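Local coordinates for protein iota-carrageenase (Alteromonas sp., PDB 1H80) that hydrolyses internal beta-1,4 linkages of iota-carrageenan, a sulfated galactan of red algal cell walls, with inversion of anomeric configuration, at residues Q114-K125 against K144-T155; S403-P412 against F431-T441. All coordinates share one frame; numbering follows the deposited sequence.

Interaction 1: residues Q114-K125 against K144-T155. With CA (calcium ion), chain C; NA (sodium ion), chain H; GOL (glycerol), chain J.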
loop_
_atom_site.group_PDB
_atom_site.type_symbol
_atom_site.label_atom_id
_atom_site.label_comp_id
_atom_site.label_asym_id
_atom_site.label_seq_id
_atom_site.Cartn_x
_atom_site.Cartn_y
_atom_site.Cartn_z
ATOM N N GLN A 114 -16.076 -2.122 -9.477
ATOM C CA GLN A 114 -15.436 -1.321 -10.506
ATOM C C GLN A 114 -16.178 -0.049 -10.877
ATOM O O GLN A 114 -17.401 -0.043 -11.014
ATOM C CB GLN A 114 -15.247 -2.191 -11.750
ATOM C CG GLN A 114 -14.451 -1.554 -12.873
ATOM C CD GLN A 114 -14.101 -2.561 -13.949
ATOM O OE1 GLN A 114 -13.609 -3.652 -13.654
ATOM N NE2 GLN A 114 -14.346 -2.203 -15.203
ATOM N N GLY A 115 -15.423 1.029 -11.043
ATOM C CA GLY A 115 -16.023 2.287 -11.423
ATOM C C GLY A 115 -16.211 2.317 -12.930
ATOM O O GLY A 115 -15.376 1.823 -13.691
ATOM N N LEU A 116 -17.332 2.879 -13.363
ATOM C CA LEU A 116 -17.617 3.020 -14.780
ATOM C C LEU A 116 -16.933 4.288 -15.274
ATOM O O LEU A 116 -16.587 5.168 -14.484
ATOM C CB LEU A 116 -19.124 3.153 -15.000
ATOM C CG LEU A 116 -19.953 1.916 -14.676
ATOM C CD1 LEU A 116 -21.417 2.295 -14.552
ATOM C CD2 LEU A 116 -19.746 0.874 -15.765
ATOM N N GLY A 117 -16.731 4.374 -16.583
ATOM C CA GLY A 117 -16.124 5.562 -17.161
ATOM C C GLY A 117 -14.766 5.932 -16.600
ATOM O O GLY A 117 -13.891 5.076 -16.486
ATOM N N ASN A 118 -14.585 7.207 -16.258
ATOM C CA ASN A 118 -13.305 7.655 -15.728
ATOM C C ASN A 118 -13.170 7.455 -14.224
ATOM O O ASN A 118 -12.248 7.981 -13.597
ATOM C CB ASN A 118 -13.031 9.122 -16.098
ATOM C CG ASN A 118 -14.069 10.075 -15.549
ATOM O OD1 ASN A 118 -14.682 9.819 -14.519
ATOM N ND2 ASN A 118 -14.253 11.202 -16.233
ATOM N N GLY A 119 -14.091 6.694 -13.643
ATOM C CA GLY A 119 -14.006 6.404 -12.224
ATOM C C GLY A 119 -14.769 7.332 -11.315
ATOM O O GLY A 119 -15.234 8.387 -11.733
ATOM N N PHE A 120 -14.891 6.931 -10.055
ATOM C CA PHE A 120 -15.619 7.728 -9.085
ATOM C C PHE A 120 -14.697 8.198 -7.985
ATOM O O PHE A 120 -13.489 7.976 -8.027
ATOM C CB PHE A 120 -16.772 6.928 -8.482
ATOM C CG PHE A 120 -16.345 5.657 -7.808
ATOM C CD1 PHE A 120 -16.078 4.514 -8.554
ATOM C CD2 PHE A 120 -16.207 5.601 -6.425
ATOM C CE1 PHE A 120 -15.681 3.333 -7.933
ATOM C CE2 PHE A 120 -15.812 4.429 -5.797
ATOM C CZ PHE A 120 -15.548 3.290 -6.549
ATOM N N LEU A 121 -15.283 8.832 -6.982
ATOM C CA LEU A 121 -14.505 9.367 -5.887
ATOM C C LEU A 121 -14.854 8.800 -4.521
ATOM O O LEU A 121 -16.028 8.655 -4.176
ATOM C CB LEU A 121 -14.684 10.885 -5.841
ATOM C CG LEU A 121 -13.967 11.630 -4.718
ATOM C CD1 LEU A 121 -12.478 11.638 -4.997
ATOM C CD2 LEU A 121 -14.493 13.051 -4.624
ATOM N N VAL A 122 -13.820 8.450 -3.766
ATOM C CA VAL A 122 -13.981 8.002 -2.387
ATOM C C VAL A 122 -13.393 9.215 -1.680
ATOM O O VAL A 122 -12.220 9.536 -1.866
ATOM C CB VAL A 122 -13.144 6.758 -2.062
ATOM C CG1 VAL A 122 -13.135 6.524 -0.558
ATOM C CG2 VAL A 122 -13.730 5.549 -2.769
ATOM N N ASP A 123 -14.210 9.898 -0.886
ATOM C CA ASP A 123 -13.772 11.124 -0.226
ATOM C C ASP A 123 -13.654 11.031 1.295
ATOM O O ASP A 123 -14.639 10.783 1.991
ATOM C CB ASP A 123 -14.747 12.240 -0.614
ATOM C CG ASP A 123 -14.272 13.616 -0.206
ATOM O OD1 ASP A 123 -13.100 13.763 0.192
ATOM O OD2 ASP A 123 -15.085 14.562 -0.304
ATOM N N PHE A 124 -12.438 11.233 1.799
ATOM C CA PHE A 124 -12.175 11.199 3.239
ATOM C C PHE A 124 -11.925 12.608 3.767
ATOM O O PHE A 124 -11.721 12.791 4.966
ATOM C CB PHE A 124 -10.922 10.374 3.567
ATOM C CG PHE A 124 -11.071 8.893 3.365
ATOM C CD1 PHE A 124 -12.312 8.314 3.126
ATOM C CD2 PHE A 124 -9.952 8.066 3.454
ATOM C CE1 PHE A 124 -12.436 6.935 2.983
ATOM C CE2 PHE A 124 -10.067 6.686 3.312
ATOM C CZ PHE A 124 -11.311 6.121 3.076
ATOM N N LYS A 125 -11.937 13.595 2.877
ATOM C CA LYS A 125 -11.654 14.977 3.265
ATOM C C LYS A 125 -12.490 15.577 4.391
ATOM O O LYS A 125 -11.976 16.369 5.182
ATOM C CB LYS A 125 -11.722 15.896 2.040
ATOM C CG LYS A 125 -10.689 15.562 0.968
ATOM C CD LYS A 125 -10.532 16.685 -0.054
ATOM C CE LYS A 125 -11.840 17.014 -0.761
ATOM N NZ LYS A 125 -12.387 15.855 -1.518
ATOM N N LYS A 144 -11.776 -8.449 -8.595
ATOM C CA LYS A 144 -11.273 -7.306 -9.325
ATOM C C LYS A 144 -11.791 -6.044 -8.662
ATOM O O LYS A 144 -12.993 -5.894 -8.452
ATOM C CB LYS A 144 -11.734 -7.371 -10.782
ATOM C CG LYS A 144 -11.170 -6.273 -11.665
ATOM C CD LYS A 144 -11.735 -6.394 -13.080
ATOM C CE LYS A 144 -11.127 -5.366 -14.015
ATOM N NZ LYS A 144 -11.763 -5.442 -15.362
ATOM N N ILE A 145 -10.869 -5.162 -8.295
ATOM C CA ILE A 145 -11.196 -3.879 -7.671
ATOM C C ILE A 145 -10.548 -2.874 -8.618
ATOM O O ILE A 145 -9.344 -2.923 -8.860
ATOM C CB ILE A 145 -10.611 -3.799 -6.256
ATOM C CG1 ILE A 145 -11.329 -4.823 -5.371
ATOM C CG2 ILE A 145 -10.782 -2.389 -5.690
ATOM C CD1 ILE A 145 -10.734 -4.978 -3.980
ATOM N N SER A 146 -11.351 -1.941 -9.129
ATOM C CA SER A 146 -10.853 -1.045 -10.165
ATOM C C SER A 146 -11.494 0.316 -10.336
ATOM O O SER A 146 -12.664 0.494 -10.032
ATOM C CB SER A 146 -11.019 -1.798 -11.498
ATOM O OG SER A 146 -10.819 -1.001 -12.652
ATOM N N ASN A 147 -10.699 1.259 -10.837
ATOM C CA ASN A 147 -11.172 2.577 -11.222
ATOM C C ASN A 147 -11.854 3.597 -10.313
ATOM O O ASN A 147 -13.058 3.855 -10.442
ATOM C CB ASN A 147 -12.061 2.349 -12.430
ATOM C CG ASN A 147 -12.131 3.539 -13.345
ATOM O OD1 ASN A 147 -11.247 4.393 -13.352
ATOM N ND2 ASN A 147 -13.179 3.578 -14.168
ATOM N N PHE A 148 -11.075 4.217 -9.438
ATOM C CA PHE A 148 -11.601 5.264 -8.589
ATOM C C PHE A 148 -10.457 6.056 -8.003
ATOM O O PHE A 148 -9.292 5.652 -8.068
ATOM C CB PHE A 148 -12.522 4.692 -7.504
ATOM C CG PHE A 148 -11.900 3.622 -6.661
ATOM C CD1 PHE A 148 -11.219 3.949 -5.494
ATOM C CD2 PHE A 148 -12.034 2.280 -7.007
ATOM C CE1 PHE A 148 -10.686 2.953 -4.678
ATOM C CE2 PHE A 148 -11.502 1.274 -6.198
ATOM C CZ PHE A 148 -10.828 1.612 -5.030
ATOM N N THR A 149 -10.805 7.226 -7.492
ATOM C CA THR A 149 -9.839 8.120 -6.889
ATOM C C THR A 149 -10.181 8.202 -5.415
ATOM O O THR A 149 -11.353 8.190 -5.039
ATOM C CB THR A 149 -9.929 9.528 -7.509
ATOM O OG1 THR A 149 -9.575 9.461 -8.897
ATOM C CG2 THR A 149 -8.994 10.494 -6.794
ATOM N N ILE A 150 -9.150 8.260 -4.586
ATOM C CA ILE A 150 -9.341 8.355 -3.155
ATOM C C ILE A 150 -8.769 9.683 -2.696
ATOM O O ILE A 150 -7.563 9.903 -2.783
ATOM C CB ILE A 150 -8.595 7.230 -2.416
ATOM C CG1 ILE A 150 -9.058 5.869 -2.939
ATOM C CG2 ILE A 150 -8.831 7.350 -0.914
ATOM C CD1 ILE A 150 -8.183 4.717 -2.494
ATOM N N ASP A 151 -9.639 10.581 -2.245
ATOM C CA ASP A 151 -9.199 11.869 -1.728
ATOM C C ASP A 151 -8.983 11.640 -0.241
ATOM O O ASP A 151 -9.915 11.718 0.563
ATOM C CB ASP A 151 -10.266 12.942 -1.947
ATOM C CG ASP A 151 -10.055 13.725 -3.227
ATOM O OD1 ASP A 151 -9.252 13.290 -4.081
ATOM O OD2 ASP A 151 -10.701 14.780 -3.380
ATOM N N ASP A 152 -7.742 11.332 0.111
ATOM C CA ASP A 152 -7.376 11.052 1.490
ATOM C C ASP A 152 -7.155 12.353 2.249
ATOM O O ASP A 152 -7.163 13.441 1.668
ATOM C CB ASP A 152 -6.090 10.222 1.508
ATOM C CG ASP A 152 -5.945 9.376 2.756
ATOM O OD1 ASP A 152 -6.633 9.637 3.765
ATOM O OD2 ASP A 152 -5.117 8.441 2.723
ATOM N N ASN A 153 -6.971 12.224 3.556
ATOM C CA ASN A 153 -6.707 13.366 4.417
ATOM C C ASN A 153 -5.694 12.873 5.436
ATOM O O ASN A 153 -5.872 13.013 6.646
ATOM C CB ASN A 153 -7.990 13.831 5.107
ATOM C CG ASN A 153 -7.781 15.087 5.922
ATOM O OD1 ASN A 153 -7.098 16.014 5.486
ATOM N ND2 ASN A 153 -8.375 15.131 7.107
ATOM N N LYS A 154 -4.628 12.275 4.915
ATOM C CA LYS A 154 -3.560 11.719 5.727
ATOM C C LYS A 154 -4.092 10.828 6.839
ATOM O O LYS A 154 -3.685 10.939 7.995
ATOM C CB LYS A 154 -2.688 12.837 6.306
ATOM C CG LYS A 154 -1.911 13.604 5.248
ATOM C CD LYS A 154 -0.790 14.418 5.877
ATOM C CE LYS A 154 -0.013 15.204 4.834
ATOM N NZ LYS A 154 -0.856 16.264 4.212
ATOM N N THR A 155 -5.010 9.936 6.482
ATOM C CA THR A 155 -5.571 9.014 7.457
ATOM C C THR A 155 -4.592 7.881 7.726
ATOM O O THR A 155 -3.665 7.640 6.947
ATOM C CB THR A 155 -6.877 8.376 6.950
ATOM O OG1 THR A 155 -6.612 7.651 5.742
ATOM C CG2 THR A 155 -7.928 9.434 6.691
HETATM CA CA CA C . -15.711 10.464 -12.619
HETATM NA NA NA H . -6.161 5.289 5.543
HETATM C C1 GOL J . -9.627 7.072 -10.937
HETATM O O1 GOL J . -10.910 6.760 -11.492
HETATM C C2 GOL J . -8.475 7.086 -12.000
HETATM O O2 GOL J . -8.934 6.441 -13.209
HETATM C C3 GOL J . -7.203 6.345 -11.459
HETATM O O3 GOL J . -6.614 5.516 -12.470
HETATM O O HOH W 1 -11.939 8.858 -10.257
HETATM O O HOH W 2 -13.230 10.462 -12.081
HETATM O O HOH W 3 -10.552 13.527 7.205
HETATM O O HOH W 4 -6.384 5.817 3.182
HETATM O O HOH W 5 -17.111 12.141 -13.443
HETATM O O HOH W 6 -15.513 11.365 -10.365
HETATM O O HOH W 7 -14.399 12.641 -12.969
#
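The amide nitrogen ND2 of Asn147 holds two carbonyl oxygens, Gly115 O at the end of strand 114-115 and Gly117 O in the turn that follows, each 2.9 Å away. Both acceptors lie near the plane of the Asn147 amide, whereas the nitrogen stands above each carbonyl plane. The Asn147 CG lies anti to the backbone N (chi1 -153°), which carries the amide into the Leu116-Gly119 type II' turn; on its other end OD1 accepts from glycerol O2. That turn presents Asn118 OD1 and Gly119 O to a calcium ion, also bound by Ser82. Beyond it, 120-123 and 144-151 run as parallel neighbours in adjacent coils of a right-handed beta-helix, as in pectate lyase-like proteins. Inside, Phe148 CB sits over the centre of the Phe120 ring, and the two rings, slid apart, barely overlap. On the face that carries Asp123 and Asp151, Lys125 from the following loop bends its chain to bring NZ to Asp151 OD2 at 2.7 Å, on the anti lone pair, and to Asp123 OD1 at 2.8 Å. Further on, Asp152 OD1 gathers Asn153 N, Thr155 N and Thr155 OG1, the last a sodium ligand. One ammonium between two carboxylates probably offsets the repulsion expected between aspartates on neighbouring strands.

Interaction 2: residues S403-P412 against F431-T441; sequences SLAAVIDTTP and FPVNSHKTIDT. With CA (calcium ion), chain E.
Strands 407-409 and 438-439 run parallel, pairing Val407 with Thr438 and Ile408 with Ile439 at CA-CA distances of 4.7 Å, and the ladder begins at a forked acceptor: Lys437 O takes both Ala406 N, at 2.8 Å, and Val407 N, at 3.1 Å. Ile439 N then gives to Val407 O, and Asp409 N closes the series on Ile439 O with a nearly straight bond, 174° at the hydrogen. Ile439 buries more surface in the contact than any other residue. With CG1 anti to its carbonyl carbon (chi1 -68°) the chain runs back toward the start of the other segment, where CG1 lies 3.8 Å from Ala405 CB and CD1 approaches Leu404 CB. Val407 and Thr438 pair on the opposite face of the sheet. In the fold these are the last two strands of a five-stranded parallel sheet, consistent with one wall of the beta-helix, and 438-439 is its outermost strand within the chain. Nearer the start of the segments, Phe431 CZ is 3.8 Å from Ser403 CB, while Ala405 N lies at the ring edge. Phe360 adds an edge-to-face contact to the same ring. A water joins Leu404 O to His436 N, and the imidazole NE2 is bonded to Tyr373 O. At the far end Thr441 CG2 packs 3.4 Å from Thr411 O. Asp409 OD1 accepts from Thr411 N in an Asx turn and, through its syn lone pair, from Thr411 OG1 at 2.6 Å; that same hydroxyl oxygen binds a calcium ion that Asp418, Tyr419 and Asp420 also bind. A calcium-bound water donates to Asp409 OD2, making Asp409 a second-shell residue of the site.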
loop_
_atom_site.group_PDB
_atom_site.type_symbol
_atom_site.label_atom_id
_atom_site.label_comp_id
_atom_site.label_asym_id
_atom_site.label_seq_id
_atom_site.Cartn_x
_atom_site.Cartn_y
_atom_site.Cartn_z
ATOM N N SER A 403 14.227 14.839 -3.749
ATOM C CA SER A 403 14.301 13.412 -4.027
ATOM C C SER A 403 15.744 13.007 -3.764
ATOM O O SER A 403 16.660 13.799 -3.980
ATOM C CB SER A 403 13.955 13.148 -5.490
ATOM O OG SER A 403 12.629 13.557 -5.774
ATOM N N LEU A 404 15.953 11.777 -3.314
ATOM C CA LEU A 404 17.300 11.317 -3.004
ATOM C C LEU A 404 17.944 10.383 -4.018
ATOM O O LEU A 404 19.163 10.401 -4.193
ATOM C CB LEU A 404 17.314 10.653 -1.628
ATOM C CG LEU A 404 17.393 11.615 -0.439
ATOM C CD1 LEU A 404 17.139 10.866 0.855
ATOM C CD2 LEU A 404 18.764 12.279 -0.420
ATOM N N ALA A 405 17.140 9.569 -4.692
ATOM C CA ALA A 405 17.698 8.630 -5.657
ATOM C C ALA A 405 16.612 8.015 -6.510
ATOM O O ALA A 405 15.432 8.298 -6.330
ATOM C CB ALA A 405 18.443 7.519 -4.921
ATOM N N ALA A 406 17.022 7.166 -7.443
ATOM C CA ALA A 406 16.066 6.468 -8.287
ATOM C C ALA A 406 15.712 5.185 -7.546
ATOM O O ALA A 406 14.554 4.771 -7.496
ATOM C CB ALA A 406 16.692 6.132 -9.634
ATOM N N VAL A 407 16.730 4.568 -6.953
ATOM C CA VAL A 407 16.562 3.322 -6.227
ATOM C C VAL A 407 17.300 3.313 -4.896
ATOM O O VAL A 407 18.433 3.780 -4.795
ATOM C CB VAL A 407 17.082 2.134 -7.064
ATOM C CG1 VAL A 407 16.988 0.836 -6.260
ATOM C CG2 VAL A 407 16.291 2.025 -8.359
ATOM N N ILE A 408 16.635 2.795 -3.872
ATOM C CA ILE A 408 17.234 2.662 -2.557
ATOM C C ILE A 408 17.157 1.178 -2.236
ATOM O O ILE A 408 16.085 0.569 -2.297
ATOM C CB ILE A 408 16.475 3.467 -1.485
ATOM C CG1 ILE A 408 16.612 4.965 -1.773
ATOM C CG2 ILE A 408 17.044 3.154 -0.098
ATOM C CD1 ILE A 408 15.870 5.854 -0.791
ATOM N N ASP A 409 18.305 0.585 -1.935
ATOM C CA ASP A 409 18.361 -0.833 -1.608
ATOM C C ASP A 409 19.246 -0.996 -0.388
ATOM O O ASP A 409 20.472 -0.942 -0.497
ATOM C CB ASP A 409 18.951 -1.628 -2.769
ATOM C CG ASP A 409 18.941 -3.127 -2.515
ATOM O OD1 ASP A 409 19.029 -3.532 -1.336
ATOM O OD2 ASP A 409 18.859 -3.901 -3.493
ATOM N N THR A 410 18.631 -1.196 0.772
ATOM C CA THR A 410 19.392 -1.357 1.999
ATOM C C THR A 410 19.474 -2.810 2.457
ATOM O O THR A 410 19.634 -3.080 3.645
ATOM C CB THR A 410 18.809 -0.494 3.142
ATOM O OG1 THR A 410 17.431 -0.827 3.346
ATOM C CG2 THR A 410 18.921 0.990 2.799
ATOM N N THR A 411 19.354 -3.743 1.518
ATOM C CA THR A 411 19.462 -5.157 1.861
ATOM C C THR A 411 20.954 -5.454 1.995
ATOM O O THR A 411 21.767 -4.932 1.233
ATOM C CB THR A 411 18.854 -6.069 0.774
ATOM O OG1 THR A 411 19.544 -5.874 -0.464
ATOM C CG2 THR A 411 17.373 -5.760 0.587
ATOM N N PRO A 412 21.333 -6.291 2.971
ATOM C CA PRO A 412 22.738 -6.645 3.201
ATOM C C PRO A 412 23.363 -7.514 2.110
ATOM O O PRO A 412 23.260 -8.741 2.149
ATOM C CB PRO A 412 22.687 -7.358 4.546
ATOM C CG PRO A 412 21.367 -8.070 4.476
ATOM C CD PRO A 412 20.452 -6.999 3.919
ATOM N N PHE A 431 17.800 15.407 -11.930
ATOM C CA PHE A 431 18.468 15.318 -10.641
ATOM C C PHE A 431 19.673 16.248 -10.676
ATOM O O PHE A 431 20.307 16.415 -11.720
ATOM C CB PHE A 431 18.925 13.886 -10.361
ATOM C CG PHE A 431 17.907 13.059 -9.628
ATOM C CD1 PHE A 431 16.762 12.610 -10.275
ATOM C CD2 PHE A 431 18.093 12.733 -8.287
ATOM C CE1 PHE A 431 15.813 11.847 -9.598
ATOM C CE2 PHE A 431 17.151 11.968 -7.599
ATOM C CZ PHE A 431 16.006 11.524 -8.258
ATOM N N PRO A 432 19.991 16.884 -9.540
ATOM C CA PRO A 432 21.138 17.794 -9.499
ATOM C C PRO A 432 22.454 17.039 -9.638
ATOM O O PRO A 432 22.514 15.825 -9.451
ATOM C CB PRO A 432 20.993 18.466 -8.139
ATOM C CG PRO A 432 20.368 17.393 -7.303
ATOM C CD PRO A 432 19.317 16.826 -8.232
ATOM N N VAL A 433 23.513 17.760 -9.977
ATOM C CA VAL A 433 24.809 17.123 -10.121
ATOM C C VAL A 433 25.207 16.501 -8.783
ATOM O O VAL A 433 24.856 17.002 -7.718
ATOM C CB VAL A 433 25.893 18.141 -10.568
ATOM C CG1 VAL A 433 26.102 19.202 -9.495
ATOM C CG2 VAL A 433 27.195 17.412 -10.865
ATOM N N ASN A 434 25.926 15.389 -8.856
ATOM C CA ASN A 434 26.389 14.679 -7.680
ATOM C C ASN A 434 25.309 14.115 -6.772
ATOM O O ASN A 434 25.509 13.967 -5.566
ATOM C CB ASN A 434 27.358 15.556 -6.891
ATOM C CG ASN A 434 28.716 15.605 -7.541
ATOM O OD1 ASN A 434 29.252 14.567 -7.918
ATOM N ND2 ASN A 434 29.281 16.802 -7.681
ATOM N N SER A 435 24.162 13.798 -7.359
ATOM C CA SER A 435 23.082 13.186 -6.606
ATOM C C SER A 435 23.277 11.678 -6.787
ATOM O O SER A 435 24.091 11.249 -7.609
ATOM C CB SER A 435 21.724 13.635 -7.155
ATOM O OG SER A 435 21.646 13.409 -8.546
ATOM N N HIS A 436 22.546 10.880 -6.019
ATOM C CA HIS A 436 22.656 9.425 -6.095
ATOM C C HIS A 436 21.697 8.824 -7.106
ATOM O O HIS A 436 20.603 9.342 -7.319
ATOM C CB HIS A 436 22.333 8.800 -4.738
ATOM C CG HIS A 436 23.193 9.294 -3.619
ATOM N ND1 HIS A 436 24.520 8.946 -3.494
ATOM C CD2 HIS A 436 22.913 10.102 -2.571
ATOM C CE1 HIS A 436 25.021 9.520 -2.413
ATOM N NE2 HIS A 436 24.067 10.225 -1.836
ATOM N N LYS A 437 22.108 7.725 -7.726
ATOM C CA LYS A 437 21.230 7.029 -8.652
ATOM C C LYS A 437 20.672 5.881 -7.817
ATOM O O LYS A 437 19.458 5.732 -7.665
ATOM C CB LYS A 437 21.999 6.481 -9.852
ATOM C CG LYS A 437 21.104 5.702 -10.809
ATOM C CD LYS A 437 21.870 5.154 -12.000
ATOM C CE LYS A 437 20.952 4.344 -12.905
ATOM N NZ LYS A 437 21.672 3.763 -14.075
ATOM N N THR A 438 21.575 5.079 -7.264
ATOM C CA THR A 438 21.191 3.968 -6.405
ATOM C C THR A 438 21.913 4.115 -5.075
ATOM O O THR A 438 23.137 4.255 -5.030
ATOM C CB THR A 438 21.569 2.593 -7.015
ATOM O OG1 THR A 438 20.797 2.361 -8.200
ATOM C CG2 THR A 438 21.293 1.474 -6.015
ATOM N N ILE A 439 21.145 4.114 -3.996
ATOM C CA ILE A 439 21.712 4.208 -2.662
ATOM C C ILE A 439 21.660 2.797 -2.104
ATOM O O ILE A 439 20.595 2.183 -2.064
ATOM C CB ILE A 439 20.884 5.137 -1.751
ATOM C CG1 ILE A 439 20.995 6.581 -2.246
ATOM C CG2 ILE A 439 21.369 5.020 -0.310
ATOM C CD1 ILE A 439 20.126 7.554 -1.489
ATOM N N ASP A 440 22.811 2.276 -1.696
ATOM C CA ASP A 440 22.874 0.935 -1.135
ATOM C C ASP A 440 23.677 0.956 0.160
ATOM O O ASP A 440 23.949 2.020 0.710
ATOM C CB ASP A 440 23.493 -0.044 -2.138
ATOM C CG ASP A 440 24.792 0.464 -2.733
ATOM O OD1 ASP A 440 25.640 0.972 -1.971
ATOM O OD2 ASP A 440 24.968 0.342 -3.966
ATOM N N THR A 441 24.054 -0.220 0.647
ATOM C CA THR A 441 24.805 -0.312 1.891
ATOM C C THR A 441 26.221 0.249 1.793
ATOM O O THR A 441 26.844 0.533 2.814
ATOM C CB THR A 441 24.883 -1.771 2.376
ATOM O OG1 THR A 441 25.551 -2.565 1.390
ATOM C CG2 THR A 441 23.485 -2.326 2.602
HETATM CA CA CA E . 20.403 -7.824 -1.739
HETATM O O HOH W 8 20.800 12.428 -4.166
HETATM O O HOH W 9 22.200 -2.941 -0.331
HETATM O O HOH W 10 19.569 -6.450 -3.687
#

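In the fold
Both interactions illustrate how a parallel beta-helix repeats one backbone scheme while side chains adapt to position. Their segments share no strand, and the nearest atoms are about 17 Å apart. Interaction 1, centred about 14 Å from the middle of the chain, joins coils that have further strands stacked beyond both segments. Interaction 2, about 22 Å out, joins the last two strands of another sheet. Each is partly buried. In interaction 1 an aromatic interior is combined with an amide-gripped turn and a salt-bridge network, whereas interaction 2 relies on backbone bonds and on aliphatic packing with a single phenylalanine ring at one end, with no salt bridge between its segments. Metal sites adjoin both: calcium and sodium in the first, calcium alone in the second.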